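Local coordinates for molybdenum-pterin-binding protein 2 (PDB 1GUT) that binds molybdenum oxyanions as a small molbindin of six assembled subunits, each built on the Mop (TOBE) domain, at residues Ile38-Leu41 against Asp42-Glu45. Numbering follows the deposited sequence.
Sequences IISL and DSVE
Ser40 and Ser43 meet where a strand gives way to a helix, a compact example of N-capping. The OG of Ser40 stands between its own backbone N and carbonyl carbon (chi1 74°), which turns it toward the first turn of the helix, where it accepts from Ser43 N at 3.1 Å. The same N-H also makes a weak bond to Ser40 O, so one amide is shared between the cap's hydroxyl and its carbonyl. Water 1 supplies the water-mediated counterpart of the return bond of a capping box, accepting from Ser40 N and donating to Ser43 OG at 2.8 Å; that hydroxyl is further bonded to Ser4 O of a neighbouring subunit. Water 2 donates to Asp42 OD2 at 2.7 Å and bonds weakly to Ser40 OG.

Beside the cap lies a hydrophobic staple: Ile39, just before the N-cap, sets CD1 against Val44 CG2 at 3.7 Å, the two side chains crossing at about a right angle. Further round the turn, Glu45 N bonds to Leu41 O at 3.2 Å, while the Glu45 side chain, extended beyond CG, slants across that of Leu41, with OE2 3.9 Å from Leu41 CG. The junction ends strand 34-40 and starts helix 41-47; Ile39 and Val44 pack on strand 22-29, and Leu41 and Val44 rest on Lys18 of strand 8-18.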
loop_
_atom_site.group_PDB
_atom_site.type_symbol
_atom_site.label_atom_id
_atom_site.label_comp_id
_atom_site.label_asym_id
_atom_site.label_seq_id
_atom_site.Cartn_x
_atom_site.Cartn_y
_atom_site.Cartn_z
ATOM N N ILE A 38 3.286 -7.653 8.632
ATOM C CA ILE A 38 4.320 -6.870 9.308
ATOM C C ILE A 38 3.609 -5.629 9.828
ATOM O O ILE A 38 3.073 -4.842 9.040
ATOM C CB ILE A 38 5.527 -6.566 8.393
ATOM C CG1 ILE A 38 6.257 -7.871 8.119
ATOM C CG2 ILE A 38 6.474 -5.503 9.017
ATOM C CD1 ILE A 38 7.367 -7.754 7.080
ATOM N N ILE A 39 3.545 -5.502 11.154
ATOM C CA ILE A 39 2.879 -4.390 11.821
ATOM C C ILE A 39 3.846 -3.708 12.765
ATOM O O ILE A 39 4.987 -4.144 12.912
ATOM C CB ILE A 39 1.630 -4.871 12.614
ATOM C CG1 ILE A 39 2.027 -5.939 13.630
ATOM C CG2 ILE A 39 0.557 -5.398 11.679
ATOM C CD1 ILE A 39 0.889 -6.418 14.551
ATOM N N SER A 40 3.423 -2.613 13.376
ATOM C CA SER A 40 4.315 -1.960 14.315
ATOM C C SER A 40 4.467 -2.762 15.591
ATOM O O SER A 40 3.550 -3.466 16.005
ATOM C CB SER A 40 3.828 -0.552 14.663
ATOM O OG SER A 40 2.708 -0.605 15.537
ATOM N N LEU A 41 5.619 -2.641 16.228
ATOM C CA LEU A 41 5.845 -3.327 17.491
ATOM C C LEU A 41 4.864 -2.788 18.533
ATOM O O LEU A 41 4.354 -3.536 19.369
ATOM C CB LEU A 41 7.290 -3.119 17.945
ATOM C CG LEU A 41 7.680 -3.806 19.254
ATOM C CD1 LEU A 41 7.711 -5.339 19.056
ATOM C CD2 LEU A 41 9.035 -3.314 19.721
ATOM N N ASP A 42 4.564 -1.497 18.471
ATOM C CA ASP A 42 3.612 -0.919 19.409
ATOM C C ASP A 42 2.275 -1.649 19.356
ATOM O O ASP A 42 1.644 -1.878 20.378
ATOM C CB ASP A 42 3.365 0.558 19.065
ATOM C CG ASP A 42 4.553 1.453 19.352
ATOM O OD1 ASP A 42 5.410 1.086 20.186
ATOM O OD2 ASP A 42 4.701 2.563 18.787
ATOM N N SER A 43 1.839 -2.032 18.156
ATOM C CA SER A 43 0.558 -2.710 18.033
ATOM C C SER A 43 0.596 -4.109 18.600
ATOM O O SER A 43 -0.413 -4.612 19.094
ATOM C CB SER A 43 0.103 -2.781 16.573
ATOM O OG SER A 43 -0.164 -1.489 16.088
ATOM N N VAL A 44 1.724 -4.781 18.458
ATOM C CA VAL A 44 1.830 -6.113 19.011
ATOM C C VAL A 44 1.579 -6.045 20.490
ATOM O O VAL A 44 0.814 -6.843 21.039
ATOM C CB VAL A 44 3.203 -6.727 18.721
ATOM C CG1 VAL A 44 3.492 -7.904 19.670
ATOM C CG2 VAL A 44 3.264 -7.147 17.289
ATOM N N GLU A 45 2.179 -5.033 21.112
ATOM C CA GLU A 45 2.061 -4.821 22.541
ATOM C C GLU A 45 0.657 -4.393 22.946
ATOM O O GLU A 45 0.063 -4.961 23.866
ATOM C CB GLU A 45 3.097 -3.780 22.986
ATOM C CG GLU A 45 4.520 -4.174 22.605
ATOM C CD GLU A 45 5.553 -3.122 22.980
ATOM O OE1 GLU A 45 5.166 -1.953 23.195
ATOM O OE2 GLU A 45 6.753 -3.460 23.055
HETATM O O HOH W 1 0.784 -1.391 13.494
HETATM O O HOH W 2 3.346 2.482 16.407
#